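Local atomic coordinates of endo-N-acetyl-beta-D-glucosaminidase (PDB entry 4AC1), a protein that hydrolyses the glycosidic bond within the N,N'-diacetylchitobiose core of N-linked glycans and is responsible for deglycosylating the cellulases of Hypocrea jecorina. Residues D1-L5 with Q248-V252; V157-E162 with T188-F194; Y172-Q176 with N209-K215. All coordinates share one frame; numbering follows the deposited sequence. Where two conformers were deposited one is given.

Contact 1 (D1-L5 with Q248-V252); sequences DLPRL and QIGGV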
# COMPACT_ATOMS: atom_id res chain seq x y z
N ASP A 1 5.52 14.43 5.56
CA ASP A 1 4.63 15.07 6.57
C ASP A 1 3.60 14.07 7.11
O ASP A 1 2.68 13.64 6.40
CB ASP A 1 3.93 16.30 6.00
CG ASP A 1 2.91 16.88 6.98
OD1 ASP A 1 3.31 17.39 8.05
OD2 ASP A 1 1.71 16.79 6.68
N LEU A 2 3.77 13.73 8.38
CA LEU A 2 2.93 12.76 9.06
C LEU A 2 1.74 13.48 9.68
O LEU A 2 1.87 14.63 10.13
CB LEU A 2 3.73 12.06 10.15
CG LEU A 2 5.00 11.32 9.72
CD1 LEU A 2 5.66 10.71 10.92
CD2 LEU A 2 4.71 10.25 8.66
N PRO A 3 0.58 12.81 9.74
CA PRO A 3 0.31 11.44 9.34
C PRO A 3 -0.02 11.30 7.86
O PRO A 3 -0.65 12.18 7.26
CB PRO A 3 -0.92 11.08 10.18
CG PRO A 3 -1.66 12.36 10.28
CD PRO A 3 -0.59 13.41 10.43
N ARG A 4 0.39 10.18 7.27
CA ARG A 4 0.02 9.86 5.89
C ARG A 4 -1.43 9.39 5.84
O ARG A 4 -1.93 8.78 6.80
CB ARG A 4 0.93 8.77 5.33
CG ARG A 4 2.41 9.09 5.47
CD ARG A 4 3.26 7.94 4.96
NE ARG A 4 4.68 8.07 5.27
CZ ARG A 4 5.26 7.61 6.38
NH1 ARG A 4 4.54 7.05 7.33
NH2 ARG A 4 6.58 7.73 6.54
N LEU A 5 -2.11 9.71 4.74
CA LEU A 5 -3.41 9.13 4.44
C LEU A 5 -3.30 8.51 3.07
O LEU A 5 -3.12 9.22 2.07
CB LEU A 5 -4.53 10.17 4.47
CG LEU A 5 -5.93 9.64 4.09
CD1 LEU A 5 -6.38 8.48 5.00
CD2 LEU A 5 -6.97 10.76 4.09
N GLN A 248 3.37 11.45 16.77
CA GLN A 248 3.02 11.24 15.37
C GLN A 248 2.99 9.74 15.09
O GLN A 248 3.90 9.03 15.52
CB GLN A 248 4.05 11.89 14.43
CG GLN A 248 4.26 13.39 14.62
CD GLN A 248 5.21 13.98 13.58
OE1 GLN A 248 6.41 13.71 13.59
NE2 GLN A 248 4.67 14.78 12.67
N ILE A 249 1.95 9.27 14.41
CA ILE A 249 1.93 7.91 13.86
C ILE A 249 2.18 7.95 12.35
O ILE A 249 2.09 9.00 11.71
CB ILE A 249 0.60 7.16 14.17
CG1 ILE A 249 -0.62 7.90 13.57
CG2 ILE A 249 0.46 6.90 15.67
CD1 ILE A 249 -1.85 7.01 13.31
N GLY A 250 2.47 6.79 11.77
CA GLY A 250 2.74 6.75 10.33
C GLY A 250 1.55 7.21 9.51
O GLY A 250 1.72 7.83 8.48
N GLY A 251 0.36 6.91 10.00
CA GLY A 251 -0.88 7.33 9.36
C GLY A 251 -1.82 6.16 9.22
O GLY A 251 -1.76 5.21 10.00
N VAL A 252 -2.71 6.25 8.22
CA VAL A 252 -3.72 5.23 7.95
C VAL A 252 -3.76 4.93 6.46
O VAL A 252 -3.61 5.84 5.64
CB VAL A 252 -5.14 5.72 8.42
CG1 VAL A 252 -6.25 4.76 7.94
CG2 VAL A 252 -5.17 5.85 9.92
O HOH W 1 5.88 15.12 9.91
O HOH W 2 1.68 14.01 13.10
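Arg4 N donates to Gly250 O at 3.0 Å, with 160° at the hydrogen, and Val252 N donates to Arg4 O, also at 3.0 Å; these main-chain bonds set the parallel register and occupy both polar backbone groups of Arg4. Gly251 CA adds a C-H...O contact to Arg4 O at 3.1 Å. A beta carbon on Gly251 would clash with that same oxygen, and its backbone angles already call for glycine.

The bonds join the start of strand 4-9 to that of strand 251-255, the first and last parallel strands of the GH18 (beta/alpha)8 barrel, and so close the cylinder.

Arg4 NH1 sends a second, weak bond to Gly250 O (3.1 Å); its stronger partner is Ala214 O. With CG anti to the carbonyl carbon (chi1 -53°) and the chain extended to NE, Arg4 CG passes Gly250 O at 3.3 Å. Leu2 CD2 lies over one face of this guanidinium, near its rim. Two waters accept from Gln248 NE2, one also from Leu2 N, the other donating weakly to Leu2 O.

Leu2 CD1 meets Gln248 CB at 4.0 Å where the side chains cross nearly perpendicularly, while Pro3, behind its cis peptide, lays CB on Gly251 CA (3.8 Å).

Contact 2 (V157-E162 with T188-F194); sequences VASALE and TQFYSGF. With ACT (acetate ion), chain D.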
# COMPACT_ATOMS: atom_id res chain seq x y z
N VAL A 157 1.21 -8.09 7.08
CA VAL A 157 0.08 -8.21 7.99
C VAL A 157 0.61 -7.87 9.39
O VAL A 157 1.78 -8.07 9.69
CB VAL A 157 -0.61 -9.58 7.91
CG1 VAL A 157 -1.04 -9.87 6.48
CG2 VAL A 157 0.27 -10.69 8.45
N ALA A 158 -0.25 -7.35 10.25
CA ALA A 158 0.22 -6.80 11.52
C ALA A 158 1.05 -7.79 12.35
O ALA A 158 2.12 -7.43 12.83
CB ALA A 158 -0.95 -6.26 12.34
N SER A 159 0.57 -9.02 12.48
CA SER A 159 1.26 -10.06 13.26
C SER A 159 2.66 -10.37 12.71
O SER A 159 3.50 -10.89 13.43
CB SER A 159 0.41 -11.33 13.37
OG SER A 159 -0.03 -11.73 12.09
N ALA A 160 2.91 -10.07 11.44
CA ALA A 160 4.25 -10.28 10.87
C ALA A 160 5.29 -9.33 11.44
O ALA A 160 6.49 -9.58 11.32
CB ALA A 160 4.21 -10.19 9.35
N LEU A 161 4.83 -8.26 12.06
CA LEU A 161 5.71 -7.30 12.73
C LEU A 161 5.79 -7.56 14.24
O LEU A 161 6.41 -6.79 14.98
CB LEU A 161 5.25 -5.86 12.46
CG LEU A 161 5.14 -5.43 10.99
CD1 LEU A 161 4.86 -3.95 10.90
CD2 LEU A 161 6.36 -5.83 10.17
N GLU A 162 5.17 -8.66 14.66
CA GLU A 162 5.12 -9.11 16.05
C GLU A 162 5.63 -10.54 16.20
O GLU A 162 5.16 -11.28 17.08
CB GLU A 162 3.68 -9.04 16.57
CG GLU A 162 3.07 -7.65 16.51
CD GLU A 162 1.56 -7.66 16.69
OE1 GLU A 162 0.83 -7.96 15.72
OE2 GLU A 162 1.09 -7.38 17.81
N THR A 188 0.55 -1.50 7.19
CA THR A 188 0.42 -2.65 8.08
C THR A 188 -1.04 -3.10 8.15
O THR A 188 -1.93 -2.32 8.47
CB THR A 188 1.03 -2.34 9.46
OG1 THR A 188 2.40 -1.93 9.29
CG2 THR A 188 1.06 -3.57 10.34
N GLN A 189 -1.27 -4.36 7.78
CA GLN A 189 -2.65 -4.84 7.62
C GLN A 189 -3.23 -5.31 8.96
O GLN A 189 -2.98 -6.44 9.40
CB GLN A 189 -2.71 -5.94 6.56
CG GLN A 189 -1.95 -5.62 5.28
CD GLN A 189 -2.25 -6.58 4.14
OE1 GLN A 189 -3.39 -6.98 3.96
NE2 GLN A 189 -1.23 -6.95 3.38
N PHE A 190 -4.00 -4.42 9.61
CA PHE A 190 -4.73 -4.73 10.85
C PHE A 190 -6.12 -5.27 10.51
O PHE A 190 -7.16 -4.67 10.85
CB PHE A 190 -4.85 -3.50 11.76
CG PHE A 190 -3.53 -3.02 12.35
CD1 PHE A 190 -2.69 -2.16 11.63
CD2 PHE A 190 -3.15 -3.40 13.64
CE1 PHE A 190 -1.50 -1.71 12.18
CE2 PHE A 190 -1.96 -2.95 14.20
CZ PHE A 190 -1.13 -2.10 13.46
N TYR A 191 -6.14 -6.41 9.84
CA TYR A 191 -7.38 -7.06 9.43
C TYR A 191 -7.10 -8.49 9.01
O TYR A 191 -5.94 -8.93 9.07
CB TYR A 191 -8.11 -6.26 8.34
CG TYR A 191 -7.28 -5.73 7.19
CD1 TYR A 191 -7.07 -6.49 6.03
CD2 TYR A 191 -6.81 -4.41 7.20
CE1 TYR A 191 -6.35 -5.98 4.93
CE2 TYR A 191 -6.10 -3.89 6.12
CZ TYR A 191 -5.87 -4.67 4.99
OH TYR A 191 -5.17 -4.11 3.94
N SER A 192 -8.15 -9.22 8.63
CA SER A 192 -8.06 -10.61 8.17
C SER A 192 -7.60 -11.58 9.26
O SER A 192 -7.25 -12.72 8.97
CB SER A 192 -7.18 -10.73 6.92
OG SER A 192 -7.75 -9.97 5.88
N GLY A 193 -7.66 -11.12 10.50
CA GLY A 193 -7.29 -11.95 11.64
C GLY A 193 -5.92 -11.61 12.20
O GLY A 193 -5.58 -12.02 13.30
N PHE A 194 -5.15 -10.78 11.49
CA PHE A 194 -3.73 -10.58 11.78
C PHE A 194 -3.46 -9.46 12.77
O PHE A 194 -2.36 -9.36 13.33
CB PHE A 194 -2.96 -10.36 10.48
CG PHE A 194 -3.03 -11.53 9.56
CD1 PHE A 194 -2.44 -12.75 9.91
CD2 PHE A 194 -3.71 -11.45 8.36
CE1 PHE A 194 -2.53 -13.85 9.08
CE2 PHE A 194 -3.78 -12.53 7.51
CZ PHE A 194 -3.22 -13.74 7.88
C ACT D . -3.66 -5.34 1.20
O ACT D . -4.80 -5.43 1.71
OXT ACT D . -3.21 -6.37 0.66
CH3 ACT D . -2.89 -4.06 1.28
O HOH W 3 -1.76 -8.46 15.96
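This is a buried, mainly apolar contact in which Val157 and Ala158, in the loop after strand 151-154, meet Phe194 and the end of strand 185-189. A single backbone bridge pairs Val157 with Gln189: Ala158 N donates to Gln189 O at 3.0 Å from above the carbonyl plane. Two methyls lie over ring faces. Val157 CG2 is 3.9 Å from the Phe194 centroid, 26° off the normal, placed there because CG1 is the branch anti to the carbonyl carbon (chi1 -56°). Ala158 CB sits 4.0 Å from the Phe190 centroid. At the Phe194 rim, Ser159 OG, bonded to Ser165 O, lies 3.4 Å from CD1. With an alanine at Phe194, the Val157 methyls would probably lose their aromatic cover and a gap would open. A water donates to Phe194 O and Glu162 OE1, whose OE2 forms a salt bridge with Arg205. Tyr191 OH donates to an acetate, probably from the crystallisation liquor (2.6 Å to its O). Gln189 OE1 binds zinc together with Glu127 and NE2 donates to Ala155 O, which restricts the amide's rotation; Val157 CG1 backs its CD at 4.2 Å. A metal-binding amide at the strand-end mouth of the barrel is consistent with the usual GH18 active-site location.

Contact 3 (Y172-Q176 with N209-K215); sequences YTALQ and NGFAPAK. With ZN (zinc ion), chain I.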
# COMPACT_ATOMS: atom_id res chain seq x y z
N TYR A 172 10.30 -9.84 8.58
CA TYR A 172 10.25 -8.38 8.53
C TYR A 172 11.22 -7.74 9.50
O TYR A 172 11.65 -6.62 9.27
CB TYR A 172 8.82 -7.89 8.76
CG TYR A 172 7.98 -8.01 7.51
CD1 TYR A 172 7.26 -9.19 7.25
CD2 TYR A 172 7.91 -6.98 6.57
CE1 TYR A 172 6.52 -9.33 6.10
CE2 TYR A 172 7.17 -7.11 5.41
CZ TYR A 172 6.47 -8.29 5.19
OH TYR A 172 5.72 -8.42 4.04
N THR A 173 11.56 -8.42 10.60
CA THR A 173 12.55 -7.84 11.51
C THR A 173 13.94 -7.93 10.88
O THR A 173 14.70 -6.97 10.96
CB THR A 173 12.57 -8.47 12.90
OG1 THR A 173 12.61 -9.88 12.76
CG2 THR A 173 11.33 -8.05 13.71
N ALA A 174 14.26 -9.03 10.19
CA ALA A 174 15.53 -9.11 9.46
C ALA A 174 15.57 -8.06 8.35
O ALA A 174 16.58 -7.37 8.19
CB ALA A 174 15.72 -10.50 8.88
N LEU A 175 14.49 -7.94 7.58
CA LEU A 175 14.39 -6.92 6.53
C LEU A 175 14.61 -5.51 7.07
O LEU A 175 15.35 -4.71 6.47
CB LEU A 175 13.05 -7.01 5.81
CG LEU A 175 12.82 -6.05 4.64
CD1 LEU A 175 13.81 -6.32 3.53
CD2 LEU A 175 11.40 -6.18 4.13
N GLN A 176 13.96 -5.19 8.19
CA GLN A 176 14.11 -3.87 8.78
C GLN A 176 15.58 -3.63 9.15
O GLN A 176 16.11 -2.53 8.91
CB GLN A 176 13.17 -3.68 9.99
CG GLN A 176 13.47 -2.45 10.86
CD GLN A 176 13.32 -1.12 10.13
OE1 GLN A 176 12.39 -0.92 9.34
NE2 GLN A 176 14.22 -0.19 10.42
N ASN A 209 8.60 -4.01 19.18
CA ASN A 209 9.37 -4.98 18.40
C ASN A 209 10.34 -4.31 17.40
O ASN A 209 10.90 -4.98 16.53
CB ASN A 209 8.45 -5.97 17.67
CG ASN A 209 9.14 -7.30 17.39
OD1 ASN A 209 9.98 -7.75 18.18
ND2 ASN A 209 8.79 -7.92 16.27
N GLY A 210 10.51 -2.99 17.51
CA GLY A 210 11.53 -2.28 16.74
C GLY A 210 11.08 -1.57 15.47
O GLY A 210 11.90 -1.20 14.63
N PHE A 211 9.77 -1.38 15.32
CA PHE A 211 9.25 -0.66 14.15
C PHE A 211 8.74 0.70 14.61
O PHE A 211 7.76 0.78 15.35
CB PHE A 211 8.15 -1.47 13.44
CG PHE A 211 8.64 -2.79 12.91
CD1 PHE A 211 9.25 -2.88 11.66
CD2 PHE A 211 8.51 -3.94 13.68
CE1 PHE A 211 9.73 -4.10 11.19
CE2 PHE A 211 8.98 -5.16 13.21
CZ PHE A 211 9.60 -5.24 11.97
N ALA A 212 9.42 1.77 14.18
CA ALA A 212 9.11 3.13 14.61
C ALA A 212 7.69 3.53 14.23
O ALA A 212 7.23 3.22 13.13
CB ALA A 212 10.11 4.12 14.02
N PRO A 213 6.99 4.24 15.13
CA PRO A 213 5.65 4.72 14.79
C PRO A 213 5.59 5.45 13.44
O PRO A 213 4.64 5.26 12.68
CB PRO A 213 5.33 5.70 15.93
CG PRO A 213 6.08 5.15 17.08
CD PRO A 213 7.37 4.61 16.51
N ALA A 214 6.60 6.26 13.13
CA ALA A 214 6.65 6.97 11.86
C ALA A 214 6.61 6.03 10.66
O ALA A 214 6.19 6.43 9.57
CB ALA A 214 7.89 7.87 11.78
N LYS A 215 7.03 4.78 10.84
CA LYS A 215 7.03 3.81 9.74
C LYS A 215 5.89 2.80 9.80
O LYS A 215 5.80 1.93 8.94
CB LYS A 215 8.35 3.07 9.67
CG LYS A 215 9.54 3.97 9.48
CD LYS A 215 10.79 3.13 9.46
CE LYS A 215 10.98 2.65 8.05
NZ LYS A 215 12.24 1.90 7.86
ZN ZN I . 10.69 -9.62 18.74
O HOH W 4 14.38 2.57 9.47
O HOH W 5 11.57 -11.32 19.48
O HOH W 6 11.77 -9.72 17.09
O HOH W 7 9.68 -9.44 20.67
O HOH W 8 12.14 -8.65 19.56
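Gln176 OE1 is gripped by two donors, Lys215 NZ at 3.2 Å and the hydroxyl of Tyr186. The lysine approaches in the carbonyl plane on a lone pair, with a C=O...N angle of 118°. One water completes a small ring, accepting from Gln176 NE2 (2.9 Å) and from Lys215 NZ (2.8 Å), while the ammonium also donates to Gly180 O. The glutamine amide therefore has both ends occupied, and its turn at chi2 (62°) brings it round to meet the lysine.

Phe211 supplies the apolar half. Its CZ lies 3.7 Å from Tyr172 O, which is at the ring edge near the plane and already accepts the helical bond from Gln176 N. Gln176 CB approaches the ring obliquely, 3.7 Å from Phe211 CE1, and the two side chains run past each other in opposite directions with amide and ring planes 82° apart. Thr173 CG2 also reaches Phe211 CZ obliquely, but only one of its two conformers is known to do so.

Asn209 OD1 binds a zinc ion at 2.1 Å. Four waters and Asp163 complete its six ligands, and ND2 donates to Leu161 O, so the amide is held from both ends. The whole joins helix 172-179, in the outer layer, to the turn between helix 201-208 and strand 216-221, an arrangement of neighbouring beta-alpha units that belongs to the (beta/alpha)8 barrel.

The three contacts sample different levels of one barrel. Contact 2 is buried at the C-terminal ends of the strands, whereas contacts 1 and 3 are only partly buried, the first at the strand starts and the other in the outer layer. Contact 1 relies on backbone bonds, contact 2 on methyl groups over aromatic faces, and contact 3 on amide groups, a lysine and a phenylalanine ring. Contacts 1 and 2 reach the same sheet but do not touch, with centres about 18 Å apart. Contact 3 touches both: Leu2 CD1 packs 3.7 Å from Ala214 CB, and Leu161 CD2 packs 3.5 Å from Tyr172 CB. Contacts 2 and 3 each hold one ligand of a different zinc ion.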